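Local coordinates for ferredoxin (Thermus aquaticus, PDB 1H98), which transfers electrons in a wide variety of metabolic reactions, using one [3Fe-4S] and one [4Fe-4S] cluster, at residues H2-P7 with V51-P56; C20-I25 with E38-G43. All coordinates share one frame; numbering follows the deposited sequence.

Contact 1: residues H2-P7 with V51-P56; sequences HVICEP and VNAIYP. Unlike the reference sequence in segment 2-7: Glu6 (reference Gln). With SF4 (iron/sulfur cluster), chain B; F3S (Fe3-s4 cluster), chain C.
The His2 ring lies between Pro56 and a sulfide of the [4Fe-4S] cluster. Pro56 CA sits over the centre of one face, 3.9 Å from the ring centroid, in a CH-pi contact. Sulfide S2 covers the opposite face, shifted toward the rim. CG of His2 is anti to the carbonyl carbon (chi1 -84°), which swings the ring across to the Pro56 strand. NE2 reaches Pro56 CG at 3.7 Å, while ND1 is hydrogen-bonded to Asp41. The covered faces and the bond to Asp41 are consistent with a restricted turn of the imidazole.

Strands 2-4 and 54-56 pair antiparallel. Val3 and Tyr55 form the hydrogen-bonded pair. Val3 N donates to Tyr55 O at 2.8 Å, and Tyr55 N donates to Val3 O. Just beyond the strands, Cys5 N makes a third backbone bond, to Ala53 O, at 2.8 Å.

Ile4 and Ile54 are the neighbouring non-hydrogen-bonded pair. Their side chains lie side by side and point the same way, with the CG1 atoms 3.9 Å apart. Both place CG1 anti to the carbonyl carbon, and both reach sulfide S3 of the [3Fe-4S] cluster. Val3 and Tyr55 point to the other face of the sheet. Val3 packs there on helix 66-74. Cys5 SG lies oblique to the Tyr55 ring, 4.1 Å from CD1, in a sulfur-aromatic contact.

The Pro7 ring packs on residues 51-53. Its CB meets Ala53 CB at 3.7 Å and Val51 CG2 at 4.0 Å. That Val51 methyl touches sulfide S4 of the [3Fe-4S] cluster. Ile4, Val51 and Ile54 thus lie against the [3Fe-4S] cluster and His2 against the [4Fe-4S] cluster. A two-stranded antiparallel sheet joining the start of the chain to the end of the second cluster-binding motif is characteristic of the bacterial dicluster ferredoxin fold.

Contact 2: residues C20-I25 with E38-G43; sequences CPVECI and ECIDCG. With SF4 (iron/sulfur cluster), chain B.
Pro21 and Val22 meet Ile40 through apolar contacts at one side of the [4Fe-4S] cluster. Ile40 CD1 crosses toward Pro21 CG, at 4.0 Å, and also touches Val22 CG1. Ile40 CG2 meets the same Val22 methyl. CG1 of Ile40 sits between the backbone N and the carbonyl carbon (chi1 61°), and it lies against sulfide S3. Val22 CG2 approaches S3 too, at 3.5 Å. Pro21 CD packs against Cys42 SG at 3.8 Å. Cys24 SG packs 3.6 Å from Cys39 CA and also near sulfide S4.

Three cysteine thiolates bind iron here. Cys20 SG holds FE2 at 2.3 Å, Cys39 SG holds FE1 and Cys42 SG holds FE4. The sequence from Cys39 through Cys42 opens the CxxCxxCxxxCP motif of bacterial ferredoxins. Cys45 is the fourth ligand of this cluster, and Cys49 serves the [3Fe-4S] cluster. Cys20 comes from the first ferredoxin-type repeat and Cys39 and Cys42 from the second, so the two loops share one cubane. Cys24 is not an iron ligand.

No hydrogen bond crosses between the loops. Within them, N-H groups point at the ligand sulfurs. Cys24 N donates to Cys20 SG in a long but straight bond of 3.6 Å (171°). Asp41 N donates to Cys39 SG at 3.3 Å. Such bonds probably ease the negative charge on the thiolates. A type I turn from Cys20 to Glu23 shapes the first loop.

The Glu38 chain runs extended beyond CG, alongside Cys24. Its OE1 lies 3.3 Å from Cys24 CB and is hydrogen-bonded to Tyr26 OH.

Contact 1 lies near the centre of the chain and is partly buried; contact 2 is a surface contact of two loops, with its centre 14 Å away. Contact 2 is nested in sequence inside the loop that contact 1 closes. Paired strands hold contact 1 by backbone hydrogen bonds, whereas contact 2 depends on shared cluster ligation and apolar side chains. Both touch the [4Fe-4S] cluster, and contact 1 also reaches the [3Fe-4S] cluster. They meet directly as well, beyond the bond from His2 to Asp41. His2 N lies 3.5 Å from Cys39 SG. Ile4 CD1 packs on Ile25 CG2 at 3.9 Å.

Contact 1: residues H2-P7 with V51-P56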
ATOM      1  N   HIS A   2      -3.886   1.536  -5.372  1.00 14.93           N
ATOM      2  CA  HIS A   2      -4.186   1.012  -4.039  1.00 12.98           C
ATOM      3  C   HIS A   2      -3.213   1.721  -3.096  1.00 12.56           C
ATOM      4  O   HIS A   2      -2.169   2.206  -3.537  1.00 12.28           O
ATOM      5  CB  HIS A   2      -4.020  -0.508  -3.978  1.00 12.23           C
ATOM      6  CG  HIS A   2      -5.229  -1.264  -4.442  1.00 13.52           C
ATOM      7  ND1 HIS A   2      -5.844  -1.016  -5.651  1.00 14.34           N
ATOM      8  CD2 HIS A   2      -5.940  -2.256  -3.856  1.00 14.08           C
ATOM      9  CE1 HIS A   2      -6.883  -1.821  -5.790  1.00 14.33           C
ATOM     10  NE2 HIS A   2      -6.963  -2.583  -4.712  1.00 15.95           N
ATOM     11  N   VAL A   3      -3.552   1.797  -1.816  1.00 12.02           N
ATOM     12  CA  VAL A   3      -2.732   2.509  -0.845  1.00 11.91           C
ATOM     13  C   VAL A   3      -2.491   1.695   0.422  1.00 12.01           C
ATOM     14  O   VAL A   3      -3.414   1.070   0.935  1.00 13.18           O
ATOM     15  CB  VAL A   3      -3.440   3.847  -0.451  1.00 11.28           C
ATOM     16  CG1 VAL A   3      -2.615   4.626   0.565  1.00 13.14           C
ATOM     17  CG2 VAL A   3      -3.701   4.705  -1.702  1.00 13.27           C
ATOM     18  N   ILE A   4      -1.248   1.678   0.905  1.00 11.62           N
ATOM     19  CA  ILE A   4      -0.926   0.962   2.139  1.00 12.47           C
ATOM     20  C   ILE A   4      -1.102   1.961   3.281  1.00 13.20           C
ATOM     21  O   ILE A   4      -0.451   3.016   3.314  1.00 12.93           O
ATOM     22  CB  ILE A   4       0.522   0.386   2.138  1.00 12.31           C
ATOM     23  CG1 ILE A   4       0.644  -0.719   1.080  1.00 12.32           C
ATOM     24  CG2 ILE A   4       0.875  -0.145   3.525  1.00 10.20           C
ATOM     25  CD1 ILE A   4       2.018  -1.349   0.979  1.00  9.40           C
ATOM     26  N   CYS A   5      -2.004   1.641   4.198  1.00 12.09           N
ATOM     27  CA  CYS A   5      -2.298   2.527   5.309  1.00 12.87           C
ATOM     28  C   CYS A   5      -1.605   2.181   6.625  1.00 14.70           C
ATOM     29  O   CYS A   5      -0.730   1.311   6.681  1.00 15.36           O
ATOM     30  CB  CYS A   5      -3.816   2.656   5.476  1.00 12.97           C
ATOM     31  SG  CYS A   5      -4.652   3.242   3.964  1.00 15.07           S
ATOM     32  N   GLU A   6      -2.043   2.849   7.687  1.00 14.32           N
ATOM     33  CA  GLU A   6      -1.489   2.711   9.030  1.00 15.75           C
ATOM     34  C   GLU A   6      -1.108   1.346   9.615  1.00 14.78           C
ATOM     35  O   GLU A   6      -0.018   1.202  10.167  1.00 15.54           O
ATOM     36  CB  GLU A   6      -2.394   3.447  10.014  1.00 18.07           C
ATOM     37  CG  GLU A   6      -1.834   3.546  11.411  1.00 24.90           C
ATOM     38  CD  GLU A   6      -2.517   4.626  12.214  1.00 32.23           C
ATOM     39  OE1 GLU A   6      -2.385   5.821  11.844  1.00 35.06           O
ATOM     40  OE2 GLU A   6      -3.185   4.276  13.212  1.00 36.24           O
ATOM     41  N   PRO A   7      -1.979   0.329   9.494  1.00 13.15           N
ATOM     42  CA  PRO A   7      -1.667  -0.997  10.051  1.00 14.50           C
ATOM     43  C   PRO A   7      -0.315  -1.630   9.684  1.00 14.69           C
ATOM     44  O   PRO A   7       0.195  -2.478  10.421  1.00 14.71           O
ATOM     45  CB  PRO A   7      -2.845  -1.849   9.567  1.00 15.02           C
ATOM     46  CG  PRO A   7      -3.960  -0.864   9.500  1.00 11.86           C
ATOM     47  CD  PRO A   7      -3.296   0.310   8.838  1.00 11.23           C
ATOM     48  N   VAL A  51      -2.939  -7.747   8.242  1.00 16.24           N
ATOM     49  CA  VAL A  51      -3.451  -6.675   9.090  1.00 14.03           C
ATOM     50  C   VAL A  51      -4.410  -5.710   8.380  1.00 14.38           C
ATOM     51  O   VAL A  51      -4.695  -4.623   8.887  1.00 15.61           O
ATOM     52  CB  VAL A  51      -2.305  -5.897   9.799  1.00 15.98           C
ATOM     53  CG1 VAL A  51      -1.641  -6.783  10.845  1.00 16.08           C
ATOM     54  CG2 VAL A  51      -1.272  -5.404   8.787  1.00 15.29           C
ATOM     55  N   ASN A  52      -4.909  -6.108   7.210  1.00 14.06           N
ATOM     56  CA  ASN A  52      -5.867  -5.289   6.451  1.00 13.48           C
ATOM     57  C   ASN A  52      -5.390  -3.854   6.225  1.00 13.43           C
ATOM     58  O   ASN A  52      -6.166  -2.906   6.314  1.00 15.63           O
ATOM     59  CB  ASN A  52      -7.217  -5.265   7.181  1.00 13.59           C
ATOM     60  CG  ASN A  52      -7.752  -6.654   7.455  1.00 16.60           C
ATOM     61  OD1 ASN A  52      -7.852  -7.470   6.548  1.00 19.22           O
ATOM     62  ND2 ASN A  52      -8.080  -6.935   8.711  1.00 16.20           N
ATOM     63  N   ALA A  53      -4.121  -3.694   5.887  1.00 11.79           N
ATOM     64  CA  ALA A  53      -3.574  -2.360   5.681  1.00 12.37           C
ATOM     65  C   ALA A  53      -3.823  -1.752   4.308  1.00 12.25           C
ATOM     66  O   ALA A  53      -3.733  -0.540   4.149  1.00 12.39           O
ATOM     67  CB  ALA A  53      -2.069  -2.371   5.966  1.00 11.34           C
ATOM     68  N   ILE A  54      -4.167  -2.581   3.329  1.00 13.26           N
ATOM     69  CA  ILE A  54      -4.336  -2.116   1.957  1.00 12.40           C
ATOM     70  C   ILE A  54      -5.769  -1.840   1.512  1.00 12.78           C
ATOM     71  O   ILE A  54      -6.650  -2.687   1.659  1.00 12.57           O
ATOM     72  CB  ILE A  54      -3.660  -3.099   0.979  1.00 11.67           C
ATOM     73  CG1 ILE A  54      -2.223  -3.372   1.442  1.00 11.80           C
ATOM     74  CG2 ILE A  54      -3.643  -2.518  -0.422  1.00 12.52           C
ATOM     75  CD1 ILE A  54      -1.488  -4.403   0.626  1.00 13.84           C
ATOM     76  N   TYR A  55      -5.973  -0.657   0.935  1.00 13.45           N
ATOM     77  CA  TYR A  55      -7.279  -0.213   0.453  1.00 13.71           C
ATOM     78  C   TYR A  55      -7.209   0.446  -0.911  1.00 15.37           C
ATOM     79  O   TYR A  55      -6.182   1.034  -1.267  1.00 13.57           O
ATOM     80  CB  TYR A  55      -7.846   0.871   1.378  1.00 14.79           C
ATOM     81  CG  TYR A  55      -8.353   0.397   2.707  1.00 14.83           C
ATOM     82  CD1 TYR A  55      -7.501   0.303   3.808  1.00 15.77           C
ATOM     83  CD2 TYR A  55      -9.684   0.034   2.864  1.00 18.09           C
ATOM     84  CE1 TYR A  55      -7.966  -0.148   5.037  1.00 18.38           C
ATOM     85  CE2 TYR A  55     -10.161  -0.418   4.084  1.00 20.40           C
ATOM     86  CZ  TYR A  55      -9.299  -0.510   5.168  1.00 20.13           C
ATOM     87  OH  TYR A  55      -9.773  -1.000   6.367  1.00 20.80           O
ATOM     88  N   PRO A  56      -8.263   0.283  -1.736  1.00 17.17           N
ATOM     89  CA  PRO A  56      -8.251   0.939  -3.048  1.00 16.95           C
ATOM     90  C   PRO A  56      -8.309   2.412  -2.642  1.00 13.88           C
ATOM     91  O   PRO A  56      -8.921   2.737  -1.619  1.00 14.37           O
ATOM     92  CB  PRO A  56      -9.586   0.504  -3.658  1.00 17.48           C
ATOM     93  CG  PRO A  56      -9.784  -0.856  -3.084  1.00 19.48           C
ATOM     94  CD  PRO A  56      -9.374  -0.679  -1.635  1.00 16.58           C
TER
HETATM   95 FE1  SF4 B 107      -1.534  -2.512  -7.288  1.00 16.83          FE
HETATM   96 FE2  SF4 B 107       0.196  -4.672  -7.036  1.00 17.29          FE
HETATM   97 FE3  SF4 B 107      -1.896  -4.357  -5.254  1.00 16.15          FE
HETATM   98 FE4  SF4 B 107      -2.361  -5.096  -7.872  1.00 23.94          FE
HETATM   99  S1  SF4 B 107      -1.224  -6.333  -6.269  1.00 22.27           S
HETATM  100  S2  SF4 B 107      -3.533  -3.461  -6.615  1.00 22.42           S
HETATM  101  S3  SF4 B 107      -0.763  -3.883  -8.996  1.00 22.33           S
HETATM  102  S4  SF4 B 107      -0.069  -2.919  -5.530  1.00 21.08           S
HETATM  103 FE1  F3S C 108       2.307  -5.648   2.930  1.00 15.57          FE
HETATM  104 FE3  F3S C 108       2.602  -3.981   5.157  1.00 14.65          FE
HETATM  105 FE4  F3S C 108       0.514  -5.795   5.002  1.00 16.02          FE
HETATM  106  S1  F3S C 108       4.272  -5.072   4.007  1.00 20.88           S
HETATM  107  S2  F3S C 108       1.456  -7.566   3.849  1.00 22.18           S
HETATM  108  S3  F3S C 108       0.850  -3.962   3.594  1.00 20.81           S
HETATM  109  S4  F3S C 108       1.834  -5.355   6.831  1.00 21.17           S

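Contact 2: residues C20-I25 with E38-G43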
ATOM      1  N   CYS A  20       1.911  -9.275  -5.876  1.00 18.08           N
ATOM      2  CA  CYS A  20       1.790  -8.165  -6.824  1.00 17.56           C
ATOM      3  C   CYS A  20       2.414  -8.510  -8.182  1.00 18.45           C
ATOM      4  O   CYS A  20       3.629  -8.646  -8.299  1.00 19.24           O
ATOM      5  CB  CYS A  20       2.417  -6.895  -6.241  1.00 15.64           C
ATOM      6  SG  CYS A  20       2.317  -5.472  -7.338  1.00 17.02           S
ATOM      7  N   PRO A  21       1.592  -8.572  -9.244  1.00 19.34           N
ATOM      8  CA  PRO A  21       2.068  -8.904 -10.591  1.00 20.52           C
ATOM      9  C   PRO A  21       3.069  -7.935 -11.215  1.00 22.61           C
ATOM     10  O   PRO A  21       3.838  -8.322 -12.096  1.00 23.59           O
ATOM     11  CB  PRO A  21       0.775  -8.955 -11.403  1.00 20.46           C
ATOM     12  CG  PRO A  21      -0.084  -7.933 -10.724  1.00 21.77           C
ATOM     13  CD  PRO A  21       0.151  -8.261  -9.266  1.00 20.16           C
ATOM     14  N   VAL A  22       3.036  -6.672 -10.795  1.00 21.59           N
ATOM     15  CA  VAL A  22       3.942  -5.669 -11.350  1.00 21.24           C
ATOM     16  C   VAL A  22       5.072  -5.253 -10.415  1.00 21.39           C
ATOM     17  O   VAL A  22       5.869  -4.379 -10.762  1.00 22.40           O
ATOM     18  CB  VAL A  22       3.182  -4.409 -11.837  1.00 21.49           C
ATOM     19  CG1 VAL A  22       2.309  -4.761 -13.033  1.00 24.41           C
ATOM     20  CG2 VAL A  22       2.331  -3.825 -10.718  1.00 20.38           C
ATOM     21  N   GLU A  23       5.138  -5.884  -9.242  1.00 19.68           N
ATOM     22  CA  GLU A  23       6.172  -5.599  -8.243  1.00 20.89           C
ATOM     23  C   GLU A  23       6.331  -4.105  -7.951  1.00 18.83           C
ATOM     24  O   GLU A  23       7.444  -3.574  -7.974  1.00 19.86           O
ATOM     25  CB  GLU A  23       7.519  -6.187  -8.689  1.00 24.69           C
ATOM     26  CG  GLU A  23       7.495  -7.690  -8.979  1.00 29.86           C
ATOM     27  CD  GLU A  23       8.761  -8.191  -9.675  1.00 34.02           C
ATOM     28  OE1 GLU A  23       9.578  -7.359 -10.134  1.00 35.90           O
ATOM     29  OE2 GLU A  23       8.937  -9.425  -9.770  1.00 36.24           O
ATOM     30  N   CYS A  24       5.223  -3.439  -7.642  1.00 16.57           N
ATOM     31  CA  CYS A  24       5.253  -2.014  -7.349  1.00 15.12           C
ATOM     32  C   CYS A  24       5.082  -1.681  -5.863  1.00 13.19           C
ATOM     33  O   CYS A  24       4.679  -0.572  -5.513  1.00 13.04           O
ATOM     34  CB  CYS A  24       4.196  -1.294  -8.182  1.00 15.60           C
ATOM     35  SG  CYS A  24       2.505  -1.772  -7.796  1.00 16.52           S
ATOM     36  N   ILE A  25       5.380  -2.640  -4.992  1.00 13.05           N
ATOM     37  CA  ILE A  25       5.281  -2.429  -3.548  1.00 12.55           C
ATOM     38  C   ILE A  25       6.720  -2.382  -3.043  1.00 14.09           C
ATOM     39  O   ILE A  25       7.470  -3.356  -3.193  1.00 15.44           O
ATOM     40  CB  ILE A  25       4.489  -3.554  -2.849  1.00 11.97           C
ATOM     41  CG1 ILE A  25       3.061  -3.607  -3.408  1.00 12.18           C
ATOM     42  CG2 ILE A  25       4.456  -3.314  -1.335  1.00 12.25           C
ATOM     43  CD1 ILE A  25       2.198  -4.713  -2.835  1.00 12.00           C
ATOM     44  N   GLU A  38       2.663   2.971 -10.931  1.00 19.26           N
ATOM     45  CA  GLU A  38       2.933   1.613 -11.402  1.00 18.01           C
ATOM     46  C   GLU A  38       1.784   0.644 -11.129  1.00 16.95           C
ATOM     47  O   GLU A  38       1.567  -0.306 -11.890  1.00 17.89           O
ATOM     48  CB  GLU A  38       4.226   1.071 -10.777  1.00 15.66           C
ATOM     49  CG  GLU A  38       5.470   1.857 -11.155  1.00 16.46           C
ATOM     50  CD  GLU A  38       6.743   1.331 -10.499  1.00 18.89           C
ATOM     51  OE1 GLU A  38       6.672   0.410  -9.659  1.00 20.70           O
ATOM     52  OE2 GLU A  38       7.829   1.849 -10.832  1.00 21.80           O
ATOM     53  N   CYS A  39       1.085   0.864 -10.019  1.00 15.81           N
ATOM     54  CA  CYS A  39      -0.035   0.019  -9.623  1.00 15.46           C
ATOM     55  C   CYS A  39      -1.114  -0.073 -10.710  1.00 17.15           C
ATOM     56  O   CYS A  39      -1.554   0.945 -11.244  1.00 19.29           O
ATOM     57  CB  CYS A  39      -0.638   0.545  -8.318  1.00 13.76           C
ATOM     58  SG  CYS A  39      -2.085  -0.362  -7.749  1.00 14.16           S
ATOM     59  N   ILE A  40      -1.536  -1.296 -11.032  1.00 16.99           N
ATOM     60  CA  ILE A  40      -2.565  -1.521 -12.053  1.00 18.23           C
ATOM     61  C   ILE A  40      -3.949  -1.772 -11.453  1.00 17.98           C
ATOM     62  O   ILE A  40      -4.891  -2.117 -12.168  1.00 17.24           O
ATOM     63  CB  ILE A  40      -2.199  -2.697 -12.999  1.00 18.08           C
ATOM     64  CG1 ILE A  40      -2.065  -3.999 -12.212  1.00 18.15           C
ATOM     65  CG2 ILE A  40      -0.916  -2.380 -13.771  1.00 19.59           C
ATOM     66  CD1 ILE A  40      -1.780  -5.198 -13.085  1.00 20.77           C
ATOM     67  N   ASP A  41      -4.052  -1.632 -10.134  1.00 17.72           N
ATOM     68  CA  ASP A  41      -5.311  -1.813  -9.420  1.00 17.90           C
ATOM     69  C   ASP A  41      -5.962  -3.178  -9.579  1.00 19.09           C
ATOM     70  O   ASP A  41      -7.189  -3.276  -9.632  1.00 19.86           O
ATOM     71  CB  ASP A  41      -6.315  -0.722  -9.820  1.00 17.50           C
ATOM     72  CG  ASP A  41      -6.003   0.610  -9.187  1.00 20.05           C
ATOM     73  OD1 ASP A  41      -5.909   0.659  -7.951  1.00 18.62           O
ATOM     74  OD2 ASP A  41      -5.847   1.610  -9.916  1.00 22.15           O
ATOM     75  N   CYS A  42      -5.158  -4.235  -9.616  1.00 18.12           N
ATOM     76  CA  CYS A  42      -5.720  -5.573  -9.749  1.00 18.23           C
ATOM     77  C   CYS A  42      -6.355  -6.059  -8.431  1.00 18.90           C
ATOM     78  O   CYS A  42      -7.169  -6.981  -8.435  1.00 18.42           O
ATOM     79  CB  CYS A  42      -4.658  -6.552 -10.233  1.00 19.26           C
ATOM     80  SG  CYS A  42      -3.394  -6.889  -9.015  1.00 21.46           S
ATOM     81  N   GLY A  43      -5.954  -5.463  -7.306  1.00 17.92           N
ATOM     82  CA  GLY A  43      -6.521  -5.824  -6.011  1.00 15.23           C
ATOM     83  C   GLY A  43      -6.009  -7.078  -5.322  1.00 14.95           C
ATOM     84  O   GLY A  43      -6.392  -7.347  -4.184  1.00 16.13           O
TER
HETATM   85 FE1  SF4 B 107      -1.534  -2.512  -7.288  1.00 16.83          FE
HETATM   86 FE2  SF4 B 107       0.196  -4.672  -7.036  1.00 17.29          FE
HETATM   87 FE3  SF4 B 107      -1.896  -4.357  -5.254  1.00 16.15          FE
HETATM   88 FE4  SF4 B 107      -2.361  -5.096  -7.872  1.00 23.94          FE
HETATM   89  S1  SF4 B 107      -1.224  -6.333  -6.269  1.00 22.27           S
HETATM   90  S2  SF4 B 107      -3.533  -3.461  -6.615  1.00 22.42           S
HETATM   91  S3  SF4 B 107      -0.763  -3.883  -8.996  1.00 22.33           S
HETATM   92  S4  SF4 B 107      -0.069  -2.919  -5.530  1.00 21.08           S